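Local atomic coordinates of ubiquitin (Sulfolobus solfataricus, PDB entry 4WWM), a protein that probably acts as a small ubiquitin-related modifier that is conjugated to other proteins in a proteasome-linked pathway, with a likely further role in tRNA processing. Residues V4-P9 with I74-I79; F14-I19 with V31-K36; D23-R28 with Y63-L68; I53-K58 with D70-E75. One frame throughout, in Å; residues are numbered along the deposited sequence.

Interaction 1 of 4, residues V4-P9 with I74-I79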
loop_
_atom_site.group_PDB
_atom_site.type_symbol
_atom_site.label_atom_id
_atom_site.label_comp_id
_atom_site.label_asym_id
_atom_site.label_seq_id
_atom_site.Cartn_x
_atom_site.Cartn_y
_atom_site.Cartn_z
ATOM N N VAL A 4 -1.179 -1.307 -7.312
ATOM C CA VAL A 4 -1.719 -0.800 -6.055
ATOM C C VAL A 4 -3.131 -0.265 -6.269
ATOM O O VAL A 4 -3.359 0.557 -7.159
ATOM C CB VAL A 4 -0.834 0.316 -5.467
ATOM C CG1 VAL A 4 -1.433 0.869 -4.174
ATOM C CG2 VAL A 4 0.568 -0.202 -5.210
ATOM N N ILE A 5 -4.069 -0.744 -5.458
ATOM C CA ILE A 5 -5.447 -0.271 -5.495
ATOM C C ILE A 5 -5.811 0.395 -4.170
ATOM O O ILE A 5 -5.668 -0.205 -3.106
ATOM C CB ILE A 5 -6.434 -1.421 -5.780
ATOM C CG1 ILE A 5 -6.078 -2.105 -7.106
ATOM C CG2 ILE A 5 -7.866 -0.892 -5.812
ATOM C CD1 ILE A 5 -6.993 -3.271 -7.484
ATOM N N LEU A 6 -6.286 1.636 -4.243
ATOM C CA LEU A 6 -6.717 2.365 -3.056
ATOM C C LEU A 6 -8.211 2.174 -2.847
ATOM O O LEU A 6 -8.971 2.080 -3.812
ATOM C CB LEU A 6 -6.382 3.856 -3.182
ATOM C CG LEU A 6 -4.906 4.210 -3.374
ATOM C CD1 LEU A 6 -4.746 5.709 -3.537
ATOM C CD2 LEU A 6 -4.059 3.725 -2.216
ATOM N N LYS A 7 -8.622 2.108 -1.584
ATOM C CA LYS A 7 -10.030 1.944 -1.228
ATOM C C LYS A 7 -10.485 3.049 -0.280
ATOM O O LYS A 7 -9.672 3.665 0.412
ATOM C CB LYS A 7 -10.269 0.581 -0.574
ATOM C CG LYS A 7 -10.048 -0.612 -1.491
ATOM C CD LYS A 7 -11.144 -0.727 -2.534
ATOM C CE LYS A 7 -10.839 -1.825 -3.537
ATOM N NZ LYS A 7 -11.774 -1.791 -4.696
ATOM N N GLY A 8 -11.792 3.288 -0.252
ATOM C CA GLY A 8 -12.376 4.234 0.678
ATOM C C GLY A 8 -11.871 5.654 0.486
ATOM O O GLY A 8 -11.587 6.066 -0.639
ATOM N N PRO A 9 -11.765 6.414 1.590
ATOM C CA PRO A 9 -11.329 7.815 1.531
ATOM C C PRO A 9 -9.938 8.016 0.936
ATOM O O PRO A 9 -9.637 9.122 0.486
ATOM C CB PRO A 9 -11.344 8.246 3.001
ATOM C CG PRO A 9 -12.346 7.364 3.639
ATOM C CD PRO A 9 -12.223 6.045 2.941
ATOM N N ILE A 74 -1.935 -5.153 -4.797
ATOM C CA ILE A 74 -1.849 -4.618 -3.445
ATOM C C ILE A 74 -3.017 -3.676 -3.170
ATOM O O ILE A 74 -3.123 -2.624 -3.791
ATOM C CB ILE A 74 -0.523 -3.861 -3.230
ATOM C CG1 ILE A 74 0.663 -4.792 -3.498
ATOM C CG2 ILE A 74 -0.457 -3.300 -1.814
ATOM C CD1 ILE A 74 2.001 -4.083 -3.568
ATOM N N GLU A 75 -3.884 -4.050 -2.236
ATOM C CA GLU A 75 -5.021 -3.208 -1.871
ATOM C C GLU A 75 -4.744 -2.510 -0.551
ATOM O O GLU A 75 -4.427 -3.162 0.442
ATOM C CB GLU A 75 -6.306 -4.031 -1.760
ATOM C CG GLU A 75 -6.742 -4.693 -3.052
ATOM C CD GLU A 75 -7.971 -5.556 -2.864
ATOM O OE1 GLU A 75 -9.005 -5.025 -2.410
ATOM O OE2 GLU A 75 -7.900 -6.767 -3.160
ATOM N N ILE A 76 -4.859 -1.184 -0.545
ATOM C CA ILE A 76 -4.684 -0.405 0.673
ATOM C C ILE A 76 -6.056 0.075 1.132
ATOM O O ILE A 76 -6.721 0.852 0.444
ATOM C CB ILE A 76 -3.724 0.780 0.464
ATOM C CG1 ILE A 76 -2.418 0.285 -0.166
ATOM C CG2 ILE A 76 -3.437 1.466 1.795
ATOM C CD1 ILE A 76 -1.456 1.385 -0.535
ATOM N N ILE A 77 -6.469 -0.410 2.300
ATOM C CA ILE A 77 -7.837 -0.255 2.778
ATOM C C ILE A 77 -7.887 0.443 4.135
ATOM O O ILE A 77 -7.329 -0.061 5.112
ATOM C CB ILE A 77 -8.533 -1.625 2.910
ATOM C CG1 ILE A 77 -8.435 -2.398 1.592
ATOM C CG2 ILE A 77 -9.990 -1.447 3.328
ATOM C CD1 ILE A 77 -8.906 -3.835 1.679
ATOM N N PRO A 78 -8.565 1.600 4.210
ATOM C CA PRO A 78 -8.745 2.224 5.523
ATOM C C PRO A 78 -9.931 1.628 6.288
ATOM O O PRO A 78 -10.933 1.271 5.669
ATOM C CB PRO A 78 -8.993 3.691 5.177
ATOM C CG PRO A 78 -9.663 3.642 3.855
ATOM C CD PRO A 78 -9.091 2.452 3.125
ATOM N N ILE A 79 -9.802 1.509 7.608
ATOM C CA ILE A 79 -10.892 1.021 8.452
ATOM C C ILE A 79 -11.099 1.929 9.660
ATOM O O ILE A 79 -10.206 2.691 10.030
ATOM C CB ILE A 79 -10.629 -0.411 8.952
ATOM C CG1 ILE A 79 -9.289 -0.480 9.689
ATOM C CG2 ILE A 79 -10.639 -1.383 7.789
ATOM C CD1 ILE A 79 -9.129 -1.709 10.537
#
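The five-membered rings of P78 and P9 meet obliquely, CG of P78 lying 3.6 Å from CD of P9. At the neighbouring ring carbon, CD of P78 is 3.0 Å from the carbonyl oxygen of K7, while the carboxylate of E75 turns OE1 to within 3.9 Å of K7 CE. Before the prolines the segments pair as parallel strands, inclined by 23°: I5 N donates to I74 O (2.7 Å), I76 N to I5 O (2.9 Å), and K7 N to I76 O in a more bent bond (3.1 Å, 140°). V4, L6, I74 and I76 share the face turned to helix 26-33. Here V4 CG1, anti to its own backbone N (chi1 178°), reaches I76 CD1 at 3.7 Å. The pattern implies that pairing stops for a chemical reason: where K7 O would receive the next N-H, P78 has none and presents its ring CD. K7 NZ and E75 OE1, 4.8 Å apart, attract probably only through space.

Interaction 2 of 4, residues F14-I19 with V31-K36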
loop_
_atom_site.group_PDB
_atom_site.type_symbol
_atom_site.label_atom_id
_atom_site.label_comp_id
_atom_site.label_asym_id
_atom_site.label_seq_id
_atom_site.Cartn_x
_atom_site.Cartn_y
_atom_site.Cartn_z
ATOM N N PHE A 14 -5.568 10.671 -2.006
ATOM C CA PHE A 14 -4.418 10.547 -2.902
ATOM C C PHE A 14 -4.711 11.107 -4.293
ATOM O O PHE A 14 -3.788 11.443 -5.032
ATOM C CB PHE A 14 -3.991 9.084 -3.028
ATOM C CG PHE A 14 -3.091 8.618 -1.923
ATOM C CD1 PHE A 14 -1.722 8.793 -2.012
ATOM C CD2 PHE A 14 -3.613 8.001 -0.800
ATOM C CE1 PHE A 14 -0.889 8.361 -0.998
ATOM C CE2 PHE A 14 -2.786 7.568 0.215
ATOM C CZ PHE A 14 -1.422 7.749 0.117
ATOM N N ASN A 15 -5.993 11.179 -4.639
ATOM C CA ASN A 15 -6.461 11.681 -5.935
ATOM C C ASN A 15 -6.203 10.710 -7.090
ATOM O O ASN A 15 -6.074 11.124 -8.243
ATOM C CB ASN A 15 -5.819 13.034 -6.256
ATOM C CG ASN A 15 -6.632 13.850 -7.251
ATOM O OD1 ASN A 15 -7.862 13.795 -7.264
ATOM N ND2 ASN A 15 -5.942 14.610 -8.091
ATOM N N PHE A 16 -6.130 9.420 -6.775
ATOM C CA PHE A 16 -6.158 8.376 -7.794
ATOM C C PHE A 16 -6.692 7.099 -7.160
ATOM O O PHE A 16 -6.818 7.020 -5.938
ATOM C CB PHE A 16 -4.771 8.154 -8.416
ATOM C CG PHE A 16 -3.749 7.583 -7.471
ATOM C CD1 PHE A 16 -3.646 6.217 -7.280
ATOM C CD2 PHE A 16 -2.875 8.414 -6.791
ATOM C CE1 PHE A 16 -2.703 5.691 -6.421
ATOM C CE2 PHE A 16 -1.928 7.891 -5.930
ATOM C CZ PHE A 16 -1.844 6.528 -5.745
ATOM N N ARG A 17 -7.024 6.112 -7.988
ATOM C CA ARG A 17 -7.626 4.872 -7.501
ATOM C C ARG A 17 -6.678 3.687 -7.655
ATOM O O ARG A 17 -6.571 2.849 -6.759
ATOM C CB ARG A 17 -8.933 4.589 -8.244
ATOM C CG ARG A 17 -9.691 3.383 -7.714
ATOM C CD ARG A 17 -11.026 3.208 -8.420
ATOM N NE ARG A 17 -11.726 2.004 -7.981
ATOM C CZ ARG A 17 -12.920 1.624 -8.427
ATOM N NH1 ARG A 17 -13.563 2.352 -9.332
ATOM N NH2 ARG A 17 -13.476 0.512 -7.965
ATOM N N GLU A 18 -6.002 3.618 -8.796
ATOM C CA GLU A 18 -5.089 2.521 -9.080
ATOM C C GLU A 18 -3.834 3.032 -9.757
ATOM O O GLU A 18 -3.880 3.974 -10.549
ATOM C CB GLU A 18 -5.760 1.465 -9.964
ATOM C CG GLU A 18 -7.034 0.896 -9.380
ATOM C CD GLU A 18 -7.689 -0.127 -10.288
ATOM O OE1 GLU A 18 -7.111 -0.444 -11.351
ATOM O OE2 GLU A 18 -8.786 -0.609 -9.934
ATOM N N ILE A 19 -2.714 2.394 -9.440
ATOM C CA ILE A 19 -1.431 2.779 -10.001
ATOM C C ILE A 19 -0.491 1.578 -9.973
ATOM O O ILE A 19 -0.551 0.758 -9.055
ATOM C CB ILE A 19 -0.820 3.971 -9.220
ATOM C CG1 ILE A 19 0.339 4.602 -9.998
ATOM C CG2 ILE A 19 -0.372 3.536 -7.825
ATOM C CD1 ILE A 19 0.835 5.907 -9.389
ATOM N N VAL A 31 6.353 3.643 0.253
ATOM C CA VAL A 31 7.101 4.895 0.298
ATOM C C VAL A 31 6.942 5.659 -1.017
ATOM O O VAL A 31 6.842 6.886 -1.014
ATOM C CB VAL A 31 8.600 4.654 0.590
ATOM C CG1 VAL A 31 9.428 5.912 0.323
ATOM C CG2 VAL A 31 8.792 4.211 2.031
ATOM N N LYS A 32 6.919 4.940 -2.136
ATOM C CA LYS A 32 6.752 5.580 -3.437
ATOM C C LYS A 32 5.356 6.183 -3.572
ATOM O O LYS A 32 5.190 7.265 -4.131
ATOM C CB LYS A 32 7.000 4.586 -4.575
ATOM C CG LYS A 32 6.759 5.181 -5.965
ATOM C CD LYS A 32 7.234 4.261 -7.081
ATOM C CE LYS A 32 8.752 4.189 -7.147
ATOM N NZ LYS A 32 9.225 3.272 -8.224
ATOM N N ILE A 33 4.358 5.471 -3.061
ATOM C CA ILE A 33 2.983 5.948 -3.070
ATOM C C ILE A 33 2.817 7.138 -2.122
ATOM O O ILE A 33 2.190 8.143 -2.470
ATOM C CB ILE A 33 2.005 4.813 -2.665
ATOM C CG1 ILE A 33 2.021 3.688 -3.704
ATOM C CG2 ILE A 33 0.585 5.333 -2.484
ATOM C CD1 ILE A 33 1.573 4.096 -5.097
ATOM N N ASP A 34 3.395 7.017 -0.931
ATOM C CA ASP A 34 3.153 7.955 0.162
ATOM C C ASP A 34 4.233 9.033 0.259
ATOM O O ASP A 34 4.312 9.756 1.257
ATOM C CB ASP A 34 3.076 7.184 1.481
ATOM C CG ASP A 34 2.343 7.944 2.568
ATOM O OD1 ASP A 34 1.311 8.577 2.267
ATOM O OD2 ASP A 34 2.793 7.889 3.731
ATOM N N SER A 35 5.045 9.139 -0.790
ATOM C CA SER A 35 6.288 9.912 -0.768
ATOM C C SER A 35 6.177 11.285 -0.099
ATOM O O SER A 35 6.715 11.491 0.987
ATOM C CB SER A 35 6.806 10.087 -2.198
ATOM O OG SER A 35 8.073 10.722 -2.208
ATOM N N LYS A 36 5.478 12.214 -0.741
ATOM C CA LYS A 36 5.450 13.598 -0.269
ATOM C C LYS A 36 4.180 13.925 0.504
ATOM O O LYS A 36 3.927 15.084 0.833
ATOM C CB LYS A 36 5.600 14.559 -1.451
ATOM C CG LYS A 36 6.945 14.452 -2.154
ATOM C CD LYS A 36 7.098 15.481 -3.263
ATOM C CE LYS A 36 8.485 15.413 -3.887
ATOM N NZ LYS A 36 8.665 16.391 -4.997
#
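I33, near the C-terminal end of helix 26-33 in this ubiquitin-like β-grasp fold, fits its two branches against I19, F16 and F14, where the helix lies over the sheet and its edge strand. The branches divide the work. The I33 and I19 side chains slide past each other in opposite directions, and I33 CD1, placed by a chi2 of -62°, meets I19 CG2 at 3.4 Å, tighter than an ordinary methyl contact. I19 CG2 stands between its own backbone N and carbonyl carbon, the crowded position, because CG1 takes the place anti to N (chi1 -166°). CG2 of I33 serves the two rings: it is 3.7 Å from F14 CE1, the side chains crossing at about a right angle, and 4.2 Å from F16 CZ, near that ring's plane and at its edge. The polar neighbours are carbonyl and carboxylate. I33 O sits at the edge of the F14 ring, 3.4 Å from CE1, so the positive rim of the ring probably faces the oxygen. D34 OD1 lies 3.6 Å from F14 CZ, its carboxylate turned 54° from the ring, yet its hydrogen bonds are made to the backbone N atoms of L39 and I40, with OD2 bonded to that of L41. The contact thus joins helix 10-14 and strand 18-20 to helix 26-33, with L6 of strand 3-6, the sheet neighbour of 18-20, packed against both phenylalanines.

Interaction 3 of 4, residues D23-R28 with Y63-L68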
loop_
_atom_site.group_PDB
_atom_site.type_symbol
_atom_site.label_atom_id
_atom_site.label_comp_id
_atom_site.label_asym_id
_atom_site.label_seq_id
_atom_site.Cartn_x
_atom_site.Cartn_y
_atom_site.Cartn_z
ATOM N N ASP A 23 8.353 -1.504 -7.822
ATOM C CA ASP A 23 8.988 -2.004 -6.605
ATOM C C ASP A 23 8.545 -3.423 -6.248
ATOM O O ASP A 23 7.364 -3.756 -6.345
ATOM C CB ASP A 23 8.683 -1.057 -5.442
ATOM C CG ASP A 23 9.291 0.319 -5.634
ATOM O OD1 ASP A 23 10.457 0.517 -5.232
ATOM O OD2 ASP A 23 8.601 1.201 -6.188
ATOM N N ARG A 24 9.500 -4.253 -5.831
ATOM C CA ARG A 24 9.206 -5.621 -5.406
ATOM C C ARG A 24 9.284 -5.764 -3.883
ATOM O O ARG A 24 9.098 -6.855 -3.343
ATOM C CB ARG A 24 10.166 -6.603 -6.081
ATOM C CG ARG A 24 10.110 -6.561 -7.602
ATOM C CD ARG A 24 10.997 -7.625 -8.216
ATOM N NE ARG A 24 10.488 -8.970 -7.967
ATOM C CZ ARG A 24 11.135 -10.087 -8.284
ATOM N NH1 ARG A 24 12.328 -10.029 -8.864
ATOM N NH2 ARG A 24 10.591 -11.266 -8.016
ATOM N N GLU A 25 9.563 -4.656 -3.206
ATOM C CA GLU A 25 9.605 -4.608 -1.747
ATOM C C GLU A 25 8.443 -3.760 -1.241
ATOM O O GLU A 25 8.334 -2.584 -1.592
ATOM C CB GLU A 25 10.941 -4.037 -1.264
ATOM C CG GLU A 25 11.053 -3.874 0.245
ATOM C CD GLU A 25 12.337 -3.181 0.662
ATOM O OE1 GLU A 25 12.406 -2.705 1.814
ATOM O OE2 GLU A 25 13.279 -3.119 -0.159
ATOM N N LEU A 26 7.585 -4.353 -0.416
ATOM C CA LEU A 26 6.342 -3.704 -0.007
ATOM C C LEU A 26 6.576 -2.325 0.595
ATOM O O LEU A 26 5.883 -1.375 0.246
ATOM C CB LEU A 26 5.580 -4.572 0.998
ATOM C CG LEU A 26 4.295 -3.940 1.550
ATOM C CD1 LEU A 26 3.324 -3.607 0.425
ATOM C CD2 LEU A 26 3.635 -4.850 2.575
ATOM N N LEU A 27 7.546 -2.217 1.496
ATOM C CA LEU A 27 7.836 -0.938 2.130
ATOM C C LEU A 27 8.143 0.125 1.080
ATOM O O LEU A 27 7.675 1.257 1.177
ATOM C CB LEU A 27 9.010 -1.063 3.103
ATOM C CG LEU A 27 9.453 0.254 3.746
ATOM C CD1 LEU A 27 8.320 0.864 4.558
ATOM C CD2 LEU A 27 10.680 0.047 4.621
ATOM N N ARG A 28 8.927 -0.251 0.075
ATOM C CA ARG A 28 9.315 0.679 -0.976
ATOM C C ARG A 28 8.116 1.058 -1.839
ATOM O O ARG A 28 8.021 2.195 -2.306
ATOM C CB ARG A 28 10.424 0.081 -1.841
ATOM C CG ARG A 28 11.713 -0.189 -1.077
ATOM C CD ARG A 28 12.895 0.534 -1.701
ATOM N NE ARG A 28 13.112 0.130 -3.087
ATOM C CZ ARG A 28 13.863 0.799 -3.958
ATOM N NH1 ARG A 28 14.474 1.921 -3.597
ATOM N NH2 ARG A 28 13.996 0.348 -5.198
ATOM N N TYR A 63 2.974 -12.540 4.414
ATOM C CA TYR A 63 3.963 -12.678 3.351
ATOM C C TYR A 63 5.400 -12.506 3.837
ATOM O O TYR A 63 6.341 -12.857 3.124
ATOM C CB TYR A 63 3.659 -11.677 2.240
ATOM C CG TYR A 63 2.493 -12.094 1.373
ATOM C CD1 TYR A 63 1.181 -11.865 1.773
ATOM C CD2 TYR A 63 2.703 -12.726 0.156
ATOM C CE1 TYR A 63 0.114 -12.253 0.979
ATOM C CE2 TYR A 63 1.644 -13.115 -0.642
ATOM C CZ TYR A 63 0.355 -12.876 -0.227
ATOM O OH TYR A 63 -0.692 -13.266 -1.029
ATOM N N ARG A 64 5.566 -11.969 5.043
ATOM C CA ARG A 64 6.878 -11.891 5.681
ATOM C C ARG A 64 7.895 -11.118 4.847
ATOM O O ARG A 64 9.065 -11.497 4.786
ATOM C CB ARG A 64 7.418 -13.296 5.951
ATOM C CG ARG A 64 6.410 -14.251 6.574
ATOM C CD ARG A 64 7.042 -15.597 6.868
ATOM N NE ARG A 64 8.131 -15.482 7.833
ATOM C CZ ARG A 64 9.043 -16.422 8.055
ATOM N NH1 ARG A 64 9.012 -17.561 7.373
ATOM N NH2 ARG A 64 9.996 -16.221 8.956
ATOM N N ASN A 65 7.445 -10.047 4.200
ATOM C CA ASN A 65 8.323 -9.207 3.389
ATOM C C ASN A 65 9.086 -10.005 2.332
ATOM O O ASN A 65 10.270 -9.768 2.092
ATOM C CB ASN A 65 9.317 -8.456 4.281
ATOM C CG ASN A 65 10.067 -7.369 3.528
ATOM O OD1 ASN A 65 9.548 -6.792 2.570
ATOM N ND2 ASN A 65 11.302 -7.104 3.938
ATOM N N GLN A 66 8.409 -10.964 1.714
ATOM C CA GLN A 66 8.995 -11.697 0.601
ATOM C C GLN A 66 8.917 -10.852 -0.666
ATOM O O GLN A 66 8.191 -9.859 -0.712
ATOM C CB GLN A 66 8.287 -13.039 0.397
ATOM C CG GLN A 66 8.715 -14.114 1.389
ATOM C CD GLN A 66 7.942 -15.408 1.225
ATOM O OE1 GLN A 66 8.456 -16.388 0.687
ATOM N NE2 GLN A 66 6.701 -15.421 1.699
ATOM N N LEU A 67 9.685 -11.241 -1.679
ATOM C CA LEU A 67 9.669 -10.561 -2.966
ATOM C C LEU A 67 8.262 -10.491 -3.529
ATOM O O LEU A 67 7.563 -11.498 -3.597
ATOM C CB LEU A 67 10.574 -11.277 -3.968
ATOM C CG LEU A 67 12.051 -10.889 -4.013
ATOM C CD1 LEU A 67 12.787 -11.810 -4.970
ATOM C CD2 LEU A 67 12.226 -9.439 -4.433
ATOM N N LEU A 68 7.850 -9.296 -3.929
ATOM C CA LEU A 68 6.599 -9.138 -4.648
ATOM C C LEU A 68 6.820 -9.513 -6.109
ATOM O O LEU A 68 7.886 -9.258 -6.668
ATOM C CB LEU A 68 6.077 -7.705 -4.534
ATOM C CG LEU A 68 5.761 -7.202 -3.125
ATOM C CD1 LEU A 68 5.573 -5.700 -3.138
ATOM C CD2 LEU A 68 4.521 -7.888 -2.586
HETATM O O HOH W 1 7.847 -7.213 0.471
HETATM O O HOH W 2 8.828 -4.365 3.032
#
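R24 grips L68 at both ends of its backbone, and this is the tight half of the contact. L68 N donates to R24 O at 2.8 Å, in the carbonyl plane on a lone pair, while R24 NE returns a bond to L68 O at 2.9 Å, with the N-H pointing straight at it (179°) and the oxygen in the guanidinium plane. A bend at chi3 (68°) swings NE out of the line of the chain, to where it meets L68 O, and L67 lies over one guanidinium face, its CD2 3.9 Å above the plane and offset toward the rim. The L68 side chain is buried: its CD1 lies 3.6 Å from L26 N, and the side chain also touches V29 of helix 26-33. The other half is loose and wet. N65 approaches E25 no closer than OD1 to CG at 4.0 Å, and its OD1 receives a proton from each of two waters. One of these accepts from L26 N (3.0 Å) and also donates to Q66 O; the second accepts from L27 N (2.9 Å). Water therefore takes up N-H groups in the first turn of the helix, just after the N-cap residue E25. The contact joins the helix start to the connection entering the last strand, at one end of a β-grasp core, the fold of ubiquitin-like proteins.

Interaction 4 of 4, residues I53-K58 with D70-E75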
loop_
_atom_site.group_PDB
_atom_site.type_symbol
_atom_site.label_atom_id
_atom_site.label_comp_id
_atom_site.label_asym_id
_atom_site.label_seq_id
_atom_site.Cartn_x
_atom_site.Cartn_y
_atom_site.Cartn_z
ATOM N N ILE A 53 -3.473 -3.764 4.564
ATOM C CA ILE A 53 -2.947 -4.039 3.235
ATOM C C ILE A 53 -3.188 -5.494 2.868
ATOM O O ILE A 53 -2.822 -6.406 3.611
ATOM C CB ILE A 53 -1.442 -3.727 3.134
ATOM C CG1 ILE A 53 -1.181 -2.267 3.516
ATOM C CG2 ILE A 53 -0.935 -4.012 1.720
ATOM C CD1 ILE A 53 0.275 -1.862 3.440
ATOM N N LEU A 54 -3.819 -5.693 1.716
ATOM C CA LEU A 54 -3.996 -7.020 1.152
ATOM C C LEU A 54 -3.052 -7.190 -0.027
ATOM O O LEU A 54 -2.907 -6.288 -0.851
ATOM C CB LEU A 54 -5.442 -7.242 0.706
ATOM C CG LEU A 54 -6.519 -7.122 1.785
ATOM C CD1 LEU A 54 -7.893 -7.388 1.188
ATOM C CD2 LEU A 54 -6.244 -8.068 2.944
ATOM N N ILE A 55 -2.396 -8.342 -0.082
ATOM C CA ILE A 55 -1.623 -8.733 -1.247
ATOM C C ILE A 55 -2.313 -9.945 -1.856
ATOM O O ILE A 55 -2.358 -11.011 -1.243
ATOM C CB ILE A 55 -0.164 -9.064 -0.891
ATOM C CG1 ILE A 55 0.504 -7.846 -0.244
ATOM C CG2 ILE A 55 0.602 -9.491 -2.137
ATOM C CD1 ILE A 55 1.891 -8.107 0.321
ATOM N N ASN A 56 -2.865 -9.765 -3.052
ATOM C CA ASN A 56 -3.661 -10.799 -3.704
ATOM C C ASN A 56 -4.755 -11.329 -2.782
ATOM O O ASN A 56 -5.011 -12.530 -2.731
ATOM C CB ASN A 56 -2.764 -11.945 -4.176
ATOM C CG ASN A 56 -1.722 -11.491 -5.183
ATOM O OD1 ASN A 56 -1.974 -10.602 -5.994
ATOM N ND2 ASN A 56 -0.542 -12.097 -5.131
ATOM N N GLY A 57 -5.381 -10.419 -2.040
ATOM C CA GLY A 57 -6.540 -10.749 -1.230
ATOM C C GLY A 57 -6.230 -11.218 0.179
ATOM O O GLY A 57 -7.150 -11.469 0.961
ATOM N N LYS A 58 -4.944 -11.332 0.508
ATOM C CA LYS A 58 -4.515 -11.834 1.815
ATOM C C LYS A 58 -3.734 -10.781 2.596
ATOM O O LYS A 58 -3.012 -9.976 2.012
ATOM C CB LYS A 58 -3.656 -13.091 1.647
ATOM C CG LYS A 58 -4.361 -14.244 0.947
ATOM C CD LYS A 58 -3.409 -15.408 0.721
ATOM C CE LYS A 58 -4.082 -16.554 -0.015
ATOM N NZ LYS A 58 -3.168 -17.720 -0.173
ATOM N N ASP A 70 5.605 -9.090 -10.133
ATOM C CA ASP A 70 5.123 -7.971 -10.941
ATOM C C ASP A 70 3.603 -7.934 -11.087
ATOM O O ASP A 70 3.023 -6.861 -11.258
ATOM C CB ASP A 70 5.763 -8.020 -12.332
ATOM C CG ASP A 70 7.187 -7.493 -12.342
ATOM O OD1 ASP A 70 7.756 -7.270 -11.250
ATOM O OD2 ASP A 70 7.740 -7.307 -13.446
ATOM N N ASN A 71 2.966 -9.099 -11.021
ATOM C CA ASN A 71 1.523 -9.192 -11.223
ATOM C C ASN A 71 0.724 -9.222 -9.916
ATOM O O ASN A 71 -0.478 -9.480 -9.927
ATOM C CB ASN A 71 1.193 -10.433 -12.056
ATOM C CG ASN A 71 1.758 -10.358 -13.466
ATOM O OD1 ASN A 71 2.130 -9.284 -13.945
ATOM N ND2 ASN A 71 1.817 -11.500 -14.140
ATOM N N ASP A 72 1.384 -8.956 -8.792
ATOM C CA ASP A 72 0.688 -8.911 -7.507
ATOM C C ASP A 72 -0.235 -7.701 -7.424
ATOM O O ASP A 72 0.067 -6.639 -7.966
ATOM C CB ASP A 72 1.682 -8.874 -6.343
ATOM C CG ASP A 72 2.322 -10.225 -6.067
ATOM O OD1 ASP A 72 1.766 -11.261 -6.493
ATOM O OD2 ASP A 72 3.382 -10.246 -5.406
ATOM N N ILE A 73 -1.358 -7.878 -6.736
ATOM C CA ILE A 73 -2.314 -6.804 -6.518
ATOM C C ILE A 73 -2.306 -6.404 -5.049
ATOM O O ILE A 73 -2.627 -7.210 -4.173
ATOM C CB ILE A 73 -3.735 -7.216 -6.938
ATOM C CG1 ILE A 73 -3.752 -7.599 -8.423
ATOM C CG2 ILE A 73 -4.718 -6.080 -6.663
ATOM C CD1 ILE A 73 -5.070 -8.174 -8.902
ATOM N N ILE A 74 -1.935 -5.153 -4.797
ATOM C CA ILE A 74 -1.849 -4.618 -3.445
ATOM C C ILE A 74 -3.017 -3.676 -3.170
ATOM O O ILE A 74 -3.123 -2.624 -3.791
ATOM C CB ILE A 74 -0.523 -3.861 -3.230
ATOM C CG1 ILE A 74 0.663 -4.792 -3.498
ATOM C CG2 ILE A 74 -0.457 -3.300 -1.814
ATOM C CD1 ILE A 74 2.001 -4.083 -3.568
ATOM N N GLU A 75 -3.884 -4.050 -2.236
ATOM C CA GLU A 75 -5.021 -3.208 -1.871
ATOM C C GLU A 75 -4.744 -2.510 -0.551
ATOM O O GLU A 75 -4.427 -3.162 0.442
ATOM C CB GLU A 75 -6.306 -4.031 -1.760
ATOM C CG GLU A 75 -6.742 -4.693 -3.052
ATOM C CD GLU A 75 -7.971 -5.556 -2.864
ATOM O OE1 GLU A 75 -9.005 -5.025 -2.410
ATOM O OE2 GLU A 75 -7.900 -6.767 -3.160
HETATM O O HOH W 3 -5.134 -7.667 -2.929
#
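L54 and E75 form a hydrogen-bonded pair in the antiparallel join between strands 51-55 and 73-78 of the β-grasp sheet, beside the type I' turn from I55 to K58 that leads into strand 58-59. The backbone bonds come first: L54 N to E75 O (2.9 Å) and E75 N to L54 O (2.8 Å) make the closed ring of such a pair, and N56 N to I73 O (2.8 Å) continues it. I55 and I74 are the non-hydrogen-bonded pair between them. The apolar part lies on the face of I53, I55 and I74 that looks toward helix 26-33. I53 and I74 run side by side, each with CG2 anti to its backbone N, and these methyls touch at 3.6 Å. On the opposite face, the CB atoms of L54 and E75 are 4.1 Å apart. A water then links turn and strand, accepting from G57 N (2.9 Å); I73 O and E75 OE2 are both placed to receive its protons, though other acceptors compete for them. Side-chain bonding extends the strand pairing beyond the backbone. N56 OD1 accepts from I73 N at 2.9 Å, acting where a main-chain carbonyl might. D72 OD2 is taken by N69 N; the other oxygen of D72, OD1, is met by N56 ND2 at 2.8 Å, from 60° above the carboxylate plane.

How the interactions relate
Interactions 1 and 4 both use strand 73-78, flanked by strands 3-6 and 51-55, and depend chiefly on backbone hydrogen bonds; I74 and E75 belong to both. Interaction 2 is the buried one and has no hydrogen bond across it: its contacts are methyls and rings, with a carbonyl and a carboxylate oxygen beside F14. Interaction 3, partly buried with an exposed, watered side, adds hydrogen bonds in both directions between R24 and L68. Interactions 2 and 3 hold the two ends of helix 26-33, about 17 Å apart between centres, yet the salt bridge K32 NZ to D23 OD2 (3.0 Å) connects them. In the core L68 CD1 touches I74 CD1 at 3.9 Å; on the sheet's other face I77 CD1 meets L54 CD1 at 3.7 Å.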